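Local coordinates for subclass B3 metallo-beta-lactamase (Sphingobium indicum, PDB 7LUU), which probably hydrolyses beta-lactam antibiotics with a pair of zinc ions, as a subclass B3 metallo-beta-lactamase that carries a glutamic acid in its active site, at residues Q163-G168 against V229-Y234; T83-V88 against L185-A190; R253-L258 against G281-Y286. One frame throughout, in Å; residues are numbered along the deposited sequence. Where two conformers were deposited one is given.

Contact 1. Residues Q163-G168 against V229-Y234; sequences QFDYGG and VSADRY
Two surface loops meet beside the zinc site here, Gln163 and Tyr166 of one resting against Val229, Ser230 and Ala231 of the other. The Gln163 side chain runs alongside that of Val229: CG packs 3.9 Å from Ser230 CA, and OE1 lies 3.7 Å from Val229 CG2. With CD anti across CB-CG (chi2 -178°) the chain runs out extended, and it packs on the zinc ligands His124 and His200; OE1 and NE2 both hydrogen-bond glycerol, probably from the crystallisation liquor, consistent with a place at the edge of the metal site. The loop then makes a short 3-10 turn, which faces the type I beta turn from Ala231 to Tyr234. Ala231 is the buried residue between them. Its CB sits 3.5 Å from Asp165 CB, and its CA lies 3.6 Å from Tyr166 CE2, while Ser230 O approaches the edge of the tyrosine ring. Farther out, Asp165 lies crosswise to Arg233 in a salt bridge, OD2 to NH1 2.8 Å, their planes 21° apart; Arg233 has two conformers, so this bridge may not be permanent. A water donates to the same OD2 (2.9 Å) and accepts from Arg233 N, so OD2 meets the Arg233 side chain directly and its backbone N through the water. A second water links Tyr166 OH with Asp232 OD1.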
ATOM      1  N   GLN A 163       6.717  14.370  -3.587  1.00 18.15           N
ATOM      2  CA  GLN A 163       5.664  15.216  -3.039  1.00 18.30           C
ATOM      3  C   GLN A 163       6.125  15.957  -1.781  1.00 22.35           C
ATOM      4  O   GLN A 163       5.292  16.517  -1.075  1.00 21.41           O
ATOM      5  CB  GLN A 163       4.406  14.392  -2.733  1.00 20.56           C
ATOM      6  CG  GLN A 163       3.779  13.826  -4.007  1.00 23.39           C
ATOM      7  CD  GLN A 163       2.534  13.049  -3.755  1.00 26.68           C
ATOM      8  OE1 GLN A 163       2.437  11.833  -4.084  1.00 29.27           O
ATOM      9  NE2 GLN A 163       1.547  13.726  -3.211  1.00 26.89           N
ATOM     10  N   PHE A 164       7.437  16.042  -1.543  1.00 18.71           N
ATOM     11  CA  PHE A 164       7.947  16.776  -0.360  1.00 22.98           C
ATOM     12  C   PHE A 164       7.345  18.184  -0.221  1.00 22.00           C
ATOM     13  O   PHE A 164       6.934  18.611   0.892  1.00 21.81           O
ATOM     14  CB  PHE A 164       9.473  16.836  -0.464  1.00 20.69           C
ATOM     15  CG  PHE A 164      10.099  17.634   0.628  1.00 20.27           C
ATOM     16  CD1 PHE A 164      10.152  17.121   1.924  1.00 22.11           C
ATOM     17  CD2 PHE A 164      10.653  18.928   0.386  1.00 28.52           C
ATOM     18  CE1 PHE A 164      10.720  17.868   2.959  1.00 28.86           C
ATOM     19  CE2 PHE A 164      11.217  19.659   1.430  1.00 34.01           C
ATOM     20  CZ  PHE A 164      11.270  19.122   2.710  1.00 29.81           C
ATOM     21  N   ASP A 165       7.250  18.929  -1.322  1.00 23.02           N
ATOM     22  CA  ASP A 165       6.847  20.338  -1.175  1.00 24.58           C
ATOM     23  C   ASP A 165       5.392  20.497  -0.729  1.00 23.94           C
ATOM     24  O   ASP A 165       4.957  21.621  -0.402  1.00 27.44           O
ATOM     25  CB  ASP A 165       7.069  21.067  -2.519  1.00 26.03           C
ATOM     26  CG  ASP A 165       8.510  21.376  -2.782  1.00 29.23           C
ATOM     27  OD1 ASP A 165       9.361  21.107  -1.907  1.00 32.54           O
ATOM     28  OD2 ASP A 165       8.827  21.871  -3.883  1.00 34.55           O
ATOM     29  N   TYR A 166       4.619  19.435  -0.693  1.00 20.48           N
ATOM     30  CA  TYR A 166       3.239  19.554  -0.206  1.00 24.03           C
ATOM     31  C   TYR A 166       3.198  19.699   1.292  1.00 26.63           C
ATOM     32  O   TYR A 166       2.184  20.185   1.831  1.00 23.96           O
ATOM     33  CB  TYR A 166       2.384  18.335  -0.576  1.00 22.04           C
ATOM     34  CG  TYR A 166       1.898  18.374  -1.993  1.00 30.78           C
ATOM     35  CD1 TYR A 166       0.948  19.310  -2.399  1.00 35.63           C
ATOM     36  CD2 TYR A 166       2.361  17.483  -2.919  1.00 32.29           C
ATOM     37  CE1 TYR A 166       0.481  19.341  -3.705  1.00 37.70           C
ATOM     38  CE2 TYR A 166       1.911  17.512  -4.219  1.00 29.13           C
ATOM     39  CZ  TYR A 166       0.989  18.436  -4.610  1.00 37.25           C
ATOM     40  OH  TYR A 166       0.573  18.420  -5.920  1.00 40.81           O
ATOM     41  N   GLY A 167       4.266  19.289   1.967  1.00 23.84           N
ATOM     42  CA  GLY A 167       4.378  19.375   3.418  1.00 24.40           C
ATOM     43  C   GLY A 167       3.273  18.606   4.139  1.00 24.70           C
ATOM     44  O   GLY A 167       2.773  17.561   3.673  1.00 23.33           O
ATOM     45  N   GLY A 168       2.915  19.083   5.334  0.90 21.61           N
ATOM     46  CA  GLY A 168       1.900  18.392   6.121  0.90 21.03           C
ATOM     47  C   GLY A 168       2.505  17.383   7.098  0.90 18.86           C
ATOM     48  O   GLY A 168       3.709  17.066   7.081  0.90 18.90           O
ATOM     49  N   VAL A 229       3.692  11.004  -9.598  1.00 19.06           N
ATOM     50  CA  VAL A 229       3.124  12.310  -9.287  1.00 21.05           C
ATOM     51  C   VAL A 229       4.033  13.031  -8.315  1.00 20.87           C
ATOM     52  O   VAL A 229       4.885  12.432  -7.634  1.00 22.55           O
ATOM     53  CB  VAL A 229       1.693  12.184  -8.750  1.00 29.85           C
ATOM     54  CG1 VAL A 229       0.810  11.707  -9.862  1.00 33.24           C
ATOM     55  CG2 VAL A 229       1.685  11.245  -7.615  1.00 22.74           C
ATOM     56  N   SER A 230       3.927  14.345  -8.331  1.00 19.01           N
ATOM     57  CA  SER A 230       4.863  15.128  -7.551  1.00 16.26           C
ATOM     58  C   SER A 230       4.241  16.479  -7.234  1.00 20.85           C
ATOM     59  O   SER A 230       3.167  16.837  -7.743  1.00 22.74           O
ATOM     60  CB  SER A 230       6.182  15.335  -8.334  1.00 18.13           C
ATOM     61  OG  SER A 230       5.953  16.329  -9.290  1.00 22.23           O
ATOM     62  N   ALA A 231       4.934  17.216  -6.394  1.00 20.52           N
ATOM     63  CA  ALA A 231       4.646  18.631  -6.226  1.00 22.73           C
ATOM     64  C   ALA A 231       5.089  19.391  -7.460  1.00 23.22           C
ATOM     65  O   ALA A 231       5.793  18.863  -8.340  1.00 23.02           O
ATOM     66  CB  ALA A 231       5.362  19.197  -4.986  1.00 23.73           C
ATOM     67  N   ASP A 232       4.738  20.681  -7.498  1.00 22.54           N
ATOM     68  CA  ASP A 232       4.820  21.418  -8.761  1.00 27.62           C
ATOM     69  C   ASP A 232       6.252  21.612  -9.263  1.00 30.47           C
ATOM     70  O   ASP A 232       6.495  21.543 -10.491  1.00 29.17           O
ATOM     71  CB  ASP A 232       4.137  22.774  -8.611  1.00 38.84           C
ATOM     72  CG  ASP A 232       2.623  22.665  -8.629  1.00 57.24           C
ATOM     73  OD1 ASP A 232       2.108  21.581  -9.002  1.00 63.71           O
ATOM     74  OD2 ASP A 232       1.949  23.660  -8.262  1.00 64.70           O
ATOM     75  N   ARG A 233       7.199  21.917  -8.365  0.56 23.46           N
ATOM     76  CA  ARG A 233       8.565  22.237  -8.768  0.56 27.85           C
ATOM     77  C   ARG A 233       9.458  21.010  -8.871  0.56 25.24           C
ATOM     78  O   ARG A 233      10.619  21.122  -9.307  0.56 22.05           O
ATOM     79  CB  ARG A 233       9.207  23.215  -7.776  0.56 32.64           C
ATOM     80  CG  ARG A 233       8.568  24.614  -7.710  0.56 38.71           C
ATOM     81  CD  ARG A 233       9.324  25.495  -6.721  0.56 40.51           C
ATOM     82  NE  ARG A 233       9.613  24.778  -5.481  0.56 45.61           N
ATOM     83  CZ  ARG A 233      10.811  24.285  -5.161  0.56 46.63           C
ATOM     84  NH1 ARG A 233      10.988  23.644  -4.005  0.56 41.25           N
ATOM     85  NH2 ARG A 233      11.826  24.426  -6.010  0.56 45.78           N
ATOM     86  N   TYR A 234       8.959  19.843  -8.479  1.00 24.19           N
ATOM     87  CA  TYR A 234       9.784  18.644  -8.558  1.00 22.26           C
ATOM     88  C   TYR A 234      10.015  18.251 -10.008  1.00 23.73           C
ATOM     89  O   TYR A 234       9.098  18.318 -10.833  1.00 19.35           O
ATOM     90  CB  TYR A 234       9.110  17.480  -7.856  1.00 17.87           C
ATOM     91  CG  TYR A 234       9.917  16.204  -7.788  1.00 17.10           C
ATOM     92  CD1 TYR A 234      10.907  16.047  -6.803  1.00 18.64           C
ATOM     93  CD2 TYR A 234       9.717  15.181  -8.720  1.00 17.17           C
ATOM     94  CE1 TYR A 234      11.641  14.851  -6.725  1.00 19.47           C
ATOM     95  CE2 TYR A 234      10.451  13.983  -8.675  1.00 20.90           C
ATOM     96  CZ  TYR A 234      11.411  13.838  -7.646  1.00 20.78           C
ATOM     97  OH  TYR A 234      12.122  12.667  -7.574  1.00 18.46           O
TER
HETATM   98  O   HOH W   1       6.586  22.502  -5.633  1.00 27.14           O
HETATM   99  O   HOH W   2      -0.048  21.301  -6.713  1.00 54.14           O

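Contact 2. Residues T83-V88 against L185-A190; sequences TGAGLV and LRIGRA
The Thr83-Gly86 turn and the type II' beta turn Ile187-Ala190 come together backbone to backbone, with Ala85 and Gly188 nearest (CA to CA 4.3 Å) and a single hydrogen bond between them, Arg189 N to Thr83 O at 2.9 Å. That bond is nearly straight, 169° at the hydrogen. The same oxygen also receives a CA-H...O contact from Gly188. Thr83 fills the middle of the interface, its side chain roughly perpendicular to that of Ile187. Thr83 CB lies 3.4 Å from Ile187 O, and Thr83 CG2 packs on Ile187 CG2 and Ala190 CB. With OG1 set between the backbone N and the carbonyl carbon (chi1 72°), the hydroxyl turns back into its own loop: Thr83 OG1 donates to Gly86 O (2.6 Å) and, closing an ST turn, accepts from Ala85 N (3.1 Å). Gly86 O also takes the Thr83 N-H. Ile187 has CG1 anti to the backbone N (chi1 164°), which sets CG1 against Thr83 OG1. Farther along the same side chain, Ile187 CD1 comes within 3.9 Å of Ala85 O. Ala85 CB presses on Gly188 CA at 3.4 Å, closer than ordinary carbon contact. The contact joins the two sheets of the metallo-beta-lactamase alpha-beta/beta-alpha sandwich at a pair of hairpin ends, where Ile187 also packs on Phe117 and Val88 on Leu119. Because both bonds of the buried Thr83 hydroxyl are made within its own loop, what it offers the other sheet is mainly carbon, and the cross-sheet polar link rests on backbone atoms.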
ATOM      1  N   THR A  83      -4.086 -15.888   8.721  1.00 19.34           N
ATOM      2  CA  THR A  83      -2.960 -16.789   8.494  1.00 21.91           C
ATOM      3  C   THR A  83      -3.096 -18.121   9.227  1.00 26.49           C
ATOM      4  O   THR A  83      -2.281 -19.015   9.005  1.00 27.11           O
ATOM      5  CB  THR A  83      -1.659 -16.148   8.961  1.00 24.16           C
ATOM      6  OG1 THR A  83      -1.692 -16.139  10.406  1.00 22.64           O
ATOM      7  CG2 THR A  83      -1.540 -14.649   8.487  1.00 17.11           C
ATOM      8  N   GLY A  84      -4.072 -18.243  10.102  1.00 23.57           N
ATOM      9  CA  GLY A  84      -4.206 -19.391  10.978  1.00 24.60           C
ATOM     10  C   GLY A  84      -3.521 -19.208  12.315  1.00 29.72           C
ATOM     11  O   GLY A  84      -3.810 -19.963  13.256  1.00 29.37           O
ATOM     12  N   ALA A  85      -2.657 -18.202  12.435  1.00 25.47           N
ATOM     13  CA  ALA A  85      -1.948 -17.836  13.662  1.00 26.73           C
ATOM     14  C   ALA A  85      -1.963 -16.326  13.850  1.00 25.00           C
ATOM     15  O   ALA A  85      -1.027 -15.720  14.376  1.00 25.69           O
ATOM     16  CB  ALA A  85      -0.515 -18.327  13.646  1.00 30.45           C
ATOM     17  N   GLY A  86      -3.071 -15.712  13.487  1.00 24.93           N
ATOM     18  CA  GLY A  86      -3.204 -14.278  13.589  1.00 24.01           C
ATOM     19  C   GLY A  86      -3.534 -13.682  12.239  1.00 19.78           C
ATOM     20  O   GLY A  86      -3.458 -14.342  11.198  1.00 20.64           O
ATOM     21  N   LEU A  87      -3.866 -12.407  12.282  1.00 16.05           N
ATOM     22  CA  LEU A  87      -4.330 -11.701  11.080  1.00 18.25           C
ATOM     23  C   LEU A  87      -3.264 -10.708  10.661  1.00 15.41           C
ATOM     24  O   LEU A  87      -2.516 -10.170  11.495  1.00 16.04           O
ATOM     25  CB  LEU A  87      -5.661 -10.972  11.327  1.00 16.82           C
ATOM     26  CG  LEU A  87      -6.748 -11.880  11.972  1.00 18.46           C
ATOM     27  CD1 LEU A  87      -7.928 -11.020  12.332  1.00 18.92           C
ATOM     28  CD2 LEU A  87      -7.216 -12.971  10.995  1.00 21.85           C
ATOM     29  N   VAL A  88      -3.239 -10.420   9.364  1.00 13.73           N
ATOM     30  CA  VAL A  88      -2.337  -9.382   8.829  1.00 14.30           C
ATOM     31  C   VAL A  88      -3.176  -8.382   8.038  1.00 16.49           C
ATOM     32  O   VAL A  88      -3.960  -8.784   7.166  1.00 15.76           O
ATOM     33  CB  VAL A  88      -1.304 -10.022   7.869  1.00 13.40           C
ATOM     34  CG1 VAL A  88      -0.452  -8.974   7.276  1.00 11.35           C
ATOM     35  CG2 VAL A  88      -0.409 -11.012   8.630  1.00 14.01           C
ATOM     36  N   LEU A 185       8.067 -12.842   5.335  1.00 17.34           N
ATOM     37  CA  LEU A 185       7.429 -12.867   6.661  1.00 17.53           C
ATOM     38  C   LEU A 185       6.572 -14.129   6.757  1.00 20.53           C
ATOM     39  O   LEU A 185       5.631 -14.308   5.963  1.00 18.70           O
ATOM     40  CB  LEU A 185       6.587 -11.595   6.828  1.00 18.77           C
ATOM     41  CG  LEU A 185       5.694 -11.582   8.061  1.00 20.35           C
ATOM     42  CD1 LEU A 185       6.653 -11.623   9.251  1.00 27.32           C
ATOM     43  CD2 LEU A 185       4.870 -10.286   8.059  1.00 22.07           C
ATOM     44  N   ARG A 186       6.913 -15.049   7.683  1.00 19.21           N
ATOM     45  CA  ARG A 186       6.179 -16.308   7.793  1.00 20.07           C
ATOM     46  C   ARG A 186       5.367 -16.251   9.071  1.00 20.41           C
ATOM     47  O   ARG A 186       5.901 -15.923  10.121  1.00 22.38           O
ATOM     48  CB  ARG A 186       7.128 -17.494   7.757  1.00 24.26           C
ATOM     49  CG  ARG A 186       7.551 -17.736   6.275  1.00 31.57           C
ATOM     50  CD  ARG A 186       8.393 -18.939   6.096  1.00 37.03           C
ATOM     51  NE  ARG A 186       9.474 -18.667   5.145  1.00 37.09           N
ATOM     52  CZ  ARG A 186       9.313 -18.781   3.836  1.00 31.50           C
ATOM     53  NH1 ARG A 186      10.326 -18.535   3.000  1.00 25.35           N
ATOM     54  NH2 ARG A 186       8.131 -19.135   3.357  1.00 29.02           N
ATOM     55  N   ILE A 187       4.057 -16.464   8.943  1.00 22.40           N
ATOM     56  CA  ILE A 187       3.169 -16.419  10.102  1.00 20.91           C
ATOM     57  C   ILE A 187       2.032 -17.399   9.859  1.00 22.36           C
ATOM     58  O   ILE A 187       1.439 -17.411   8.767  1.00 24.16           O
ATOM     59  CB  ILE A 187       2.665 -14.998  10.342  1.00 20.71           C
ATOM     60  CG1 ILE A 187       1.448 -15.071  11.275  1.00 23.64           C
ATOM     61  CG2 ILE A 187       2.376 -14.278   9.040  1.00 22.98           C
ATOM     62  CD1 ILE A 187       1.077 -13.680  11.846  1.00 27.34           C
ATOM     63  N   GLY A 188       1.818 -18.283  10.823  1.00 25.06           N
ATOM     64  CA  GLY A 188       0.782 -19.286  10.639  1.00 25.66           C
ATOM     65  C   GLY A 188       1.164 -20.109   9.427  1.00 34.74           C
ATOM     66  O   GLY A 188       2.318 -20.552   9.290  1.00 33.10           O
ATOM     67  N   ARG A 189       0.207 -20.338   8.547  1.00 34.04           N
ATOM     68  CA  ARG A 189       0.538 -21.122   7.370  1.00 38.13           C
ATOM     69  C   ARG A 189       0.882 -20.251   6.188  1.00 32.96           C
ATOM     70  O   ARG A 189       1.162 -20.810   5.114  1.00 35.53           O
ATOM     71  CB  ARG A 189      -0.611 -22.074   6.989  1.00 45.42           C
ATOM     72  CG  ARG A 189      -1.882 -21.368   6.613  1.00 47.20           C
ATOM     73  CD  ARG A 189      -2.866 -22.319   5.910  1.00 51.99           C
ATOM     74  NE  ARG A 189      -3.164 -23.529   6.674  1.00 51.33           N
ATOM     75  CZ  ARG A 189      -2.820 -24.758   6.287  1.00 60.77           C
ATOM     76  NH1 ARG A 189      -3.133 -25.814   7.035  1.00 58.73           N
ATOM     77  NH2 ARG A 189      -2.155 -24.938   5.149  1.00 59.58           N
ATOM     78  N   ALA A 190       0.906 -18.908   6.360  1.00 28.01           N
ATOM     79  CA  ALA A 190       1.095 -17.932   5.294  1.00 26.16           C
ATOM     80  C   ALA A 190       2.557 -17.507   5.181  1.00 32.92           C
ATOM     81  O   ALA A 190       3.305 -17.563   6.157  1.00 27.63           O
ATOM     82  CB  ALA A 190       0.253 -16.684   5.530  1.00 27.68           C
TER

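Contact 3. Residues R253-L258 against G281-Y286; sequences RRMGAL and GACRSY
Met255 and Cys283 form the close side of this antiparallel helix pair, in which the end of helix 242-257 meets the start of helix 282-300. The short axes approach to 7.9 Å at 159°. Met255 O lies 3.4 Å from Cys283 CB. The methionine chain is bent, and its last bend (chi3 -65°) turns CE toward Cys283 and Tyr286, where it touches Cys283 CB, Cys283 SG and Tyr286 CD2, each at 3.8 Å. This buried patch rests on Val221 and Ala223 of strand 216-223. Cys283 is tied by a disulfide to Cys260, and the Tyr286 hydroxyl hydrogen-bonds Ser224 O. The other side is looser and more exposed. There Arg284 lays CG against Gly256 CA (3.6 Å) and bends at chi3, and NH1 donates to Gly256 O over a long 3.3 Å. The oxygen lies in the guanidinium plane, while the donor is tilted 28° from the carbonyl plane. The guanidinium thus meets a carbonyl in the last turn of helix 242-257, where the helix dipole would probably favour a positive charge, whereas the buried half is held by sulfur and carbon contacts and by the covalent link to Cys260.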
ATOM      1  N   ARG A 253      10.445  -4.064 -13.771  1.00 20.57           N
ATOM      2  CA  ARG A 253      11.057  -5.388 -13.923  1.00 20.51           C
ATOM      3  C   ARG A 253      10.514  -6.355 -12.873  1.00 20.02           C
ATOM      4  O   ARG A 253      10.146  -7.499 -13.207  1.00 20.65           O
ATOM      5  CB  ARG A 253      12.591  -5.320 -13.806  1.00 21.40           C
ATOM      6  CG  ARG A 253      13.302  -4.539 -14.950  1.00 25.83           C
ATOM      7  CD  ARG A 253      14.869  -4.680 -14.939  1.00 31.47           C
ATOM      8  NE  ARG A 253      15.520  -4.067 -13.779  1.00 37.05           N
ATOM      9  CZ  ARG A 253      15.915  -2.785 -13.724  1.00 28.81           C
ATOM     10  NH1 ARG A 253      15.725  -1.975 -14.758  1.00 42.77           N
ATOM     11  NH2 ARG A 253      16.494  -2.326 -12.648  1.00 32.39           N
ATOM     12  N   ARG A 254      10.357  -5.870 -11.635  1.00 19.04           N
ATOM     13  CA  ARG A 254       9.799  -6.696 -10.565  1.00 19.57           C
ATOM     14  C   ARG A 254       8.375  -7.077 -10.898  1.00 20.48           C
ATOM     15  O   ARG A 254       7.981  -8.255 -10.798  1.00 21.78           O
ATOM     16  CB  ARG A 254       9.842  -5.955  -9.223  1.00 20.96           C
ATOM     17  CG  ARG A 254       9.050  -6.659  -8.106  1.00 18.35           C
ATOM     18  CD  ARG A 254       9.698  -8.038  -7.830  1.00 19.23           C
ATOM     19  NE  ARG A 254      11.131  -7.851  -7.585  1.00 22.87           N
ATOM     20  CZ  ARG A 254      12.091  -8.675  -8.011  1.00 25.41           C
ATOM     21  NH1 ARG A 254      11.786  -9.782  -8.697  1.00 27.40           N
ATOM     22  NH2 ARG A 254      13.370  -8.387  -7.787  1.00 33.29           N
ATOM     23  N   MET A 255       7.554  -6.076 -11.245  1.00 17.95           N
ATOM     24  CA  MET A 255       6.137  -6.357 -11.484  1.00 17.92           C
ATOM     25  C   MET A 255       5.929  -7.263 -12.708  1.00 23.34           C
ATOM     26  O   MET A 255       4.983  -8.047 -12.738  1.00 26.83           O
ATOM     27  CB  MET A 255       5.385  -5.027 -11.657  1.00 19.39           C
ATOM     28  CG  MET A 255       5.281  -4.276 -10.360  1.00 25.79           C
ATOM     29  SD  MET A 255       4.321  -5.114  -9.038  1.00 31.61           S
ATOM     30  CE  MET A 255       2.763  -5.083  -9.811  1.00 30.89           C
ATOM     31  N   GLY A 256       6.832  -7.231 -13.675  1.00 24.59           N
ATOM     32  CA  GLY A 256       6.792  -8.190 -14.773  1.00 30.91           C
ATOM     33  C   GLY A 256       7.215  -9.598 -14.387  1.00 33.17           C
ATOM     34  O   GLY A 256       6.770 -10.558 -15.033  1.00 34.64           O
ATOM     35  N   ALA A 257       8.043  -9.752 -13.355  1.00 28.60           N
ATOM     36  CA  ALA A 257       8.520 -11.054 -12.887  1.00 31.25           C
ATOM     37  C   ALA A 257       7.567 -11.755 -11.918  1.00 31.20           C
ATOM     38  O   ALA A 257       7.654 -12.980 -11.758  1.00 28.73           O
ATOM     39  CB  ALA A 257       9.877 -10.920 -12.185  1.00 35.80           C
ATOM     40  N   LEU A 258       6.692 -11.021 -11.228  1.00 21.98           N
ATOM     41  CA  LEU A 258       5.895 -11.634 -10.189  1.00 21.46           C
ATOM     42  C   LEU A 258       4.903 -12.616 -10.755  1.00 23.11           C
ATOM     43  O   LEU A 258       4.275 -12.366 -11.786  1.00 25.29           O
ATOM     44  CB  LEU A 258       5.102 -10.565  -9.426  1.00 19.59           C
ATOM     45  CG  LEU A 258       5.847  -9.782  -8.400  1.00 24.01           C
ATOM     46  CD1 LEU A 258       5.002  -8.608  -7.911  1.00 23.14           C
ATOM     47  CD2 LEU A 258       6.331 -10.717  -7.264  1.00 27.43           C
ATOM     48  N   GLY A 281      -1.250 -11.793 -16.763  1.00 17.35           N
ATOM     49  CA  GLY A 281      -0.897 -10.498 -17.316  1.00 18.61           C
ATOM     50  C   GLY A 281      -1.245  -9.282 -16.440  1.00 18.02           C
ATOM     51  O   GLY A 281      -0.880  -8.157 -16.785  1.00 19.09           O
ATOM     52  N   ALA A 282      -1.933  -9.473 -15.309  1.00 18.02           N
ATOM     53  CA  ALA A 282      -2.453  -8.290 -14.588  1.00 16.07           C
ATOM     54  C   ALA A 282      -1.339  -7.379 -14.093  1.00 18.18           C
ATOM     55  O   ALA A 282      -1.403  -6.140 -14.212  1.00 17.20           O
ATOM     56  CB  ALA A 282      -3.315  -8.749 -13.411  1.00 16.94           C
ATOM     57  N   CYS A 283      -0.310  -7.973 -13.460  1.00 16.92           N
ATOM     58  CA  CYS A 283       0.742  -7.132 -12.924  1.00 16.09           C
ATOM     59  C   CYS A 283       1.539  -6.496 -14.039  1.00 18.25           C
ATOM     60  O   CYS A 283       2.013  -5.369 -13.884  1.00 16.78           O
ATOM     61  CB  CYS A 283       1.668  -7.953 -12.024  1.00 15.50           C
ATOM     62  SG  CYS A 283       0.910  -8.341 -10.384  1.00 20.88           S
ATOM     63  N   ARG A 284       1.740  -7.215 -15.128  1.00 17.50           N
ATOM     64  CA  ARG A 284       2.466  -6.630 -16.260  1.00 18.98           C
ATOM     65  C   ARG A 284       1.720  -5.428 -16.836  1.00 20.41           C
ATOM     66  O   ARG A 284       2.340  -4.402 -17.136  1.00 19.25           O
ATOM     67  CB  ARG A 284       2.746  -7.700 -17.330  1.00 22.99           C
ATOM     68  CG  ARG A 284       3.947  -8.572 -16.905  1.00 27.00           C
ATOM     69  CD  ARG A 284       4.299  -9.637 -17.980  1.00 32.36           C
ATOM     70  NE  ARG A 284       3.302 -10.705 -18.079  1.00 36.88           N
ATOM     71  CZ  ARG A 284       3.185 -11.752 -17.243  1.00 36.57           C
ATOM     72  NH1 ARG A 284       4.004 -11.923 -16.154  1.00 30.13           N
ATOM     73  NH2 ARG A 284       2.212 -12.641 -17.495  1.00 34.57           N
ATOM     74  N   SER A 285       0.393  -5.529 -16.974  1.00 18.35           N
ATOM     75  CA  SER A 285      -0.405  -4.390 -17.459  1.00 18.64           C
ATOM     76  C   SER A 285      -0.329  -3.210 -16.517  1.00 18.01           C
ATOM     77  O   SER A 285      -0.295  -2.048 -16.963  1.00 18.87           O
ATOM     78  CB  SER A 285      -1.854  -4.815 -17.662  1.00 20.72           C
ATOM     79  OG  SER A 285      -1.858  -5.750 -18.750  1.00 27.86           O
ATOM     80  N   TYR A 286      -0.383  -3.488 -15.225  1.00 15.04           N
ATOM     81  CA  TYR A 286      -0.286  -2.432 -14.226  1.00 15.55           C
ATOM     82  C   TYR A 286       1.024  -1.677 -14.390  1.00 19.33           C
ATOM     83  O   TYR A 286       1.061  -0.445 -14.318  1.00 17.01           O
ATOM     84  CB  TYR A 286      -0.402  -3.063 -12.844  1.00 16.17           C
ATOM     85  CG  TYR A 286      -0.377  -2.146 -11.619  1.00 13.09           C
ATOM     86  CD1 TYR A 286      -1.478  -1.364 -11.291  1.00 16.67           C
ATOM     87  CD2 TYR A 286       0.782  -2.040 -10.840  1.00 14.98           C
ATOM     88  CE1 TYR A 286      -1.468  -0.556 -10.139  1.00 19.15           C
ATOM     89  CE2 TYR A 286       0.812  -1.232  -9.701  1.00 15.68           C
ATOM     90  CZ  TYR A 286      -0.292  -0.480  -9.385  1.00 16.37           C
ATOM     91  OH  TYR A 286      -0.323   0.263  -8.242  1.00 16.76           O
TER

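How the contacts relate
Contact 1 is a surface contact between loops, whereas contacts 2 and 3 are each partly buried. Contacts 1 and 2 lie on opposite sides of the chain's centre, their centres 37 Å apart, and their segments alternate along the chain; contact 3 opens only after both have closed. Contact 1, by the zinc site, combines side-chain packing with an Asp-Arg salt bridge and waters. Contact 2 links the two sheets away from that site, through one backbone hydrogen bond and the packing of threonine, isoleucine and alanine. Contact 3 pairs two helices that cover one of those sheets, the six-stranded one to which 185-187 of contact 2 also belongs, and sets methionine, cysteine and tyrosine packing beside one long arginine bond. None of the three touches another.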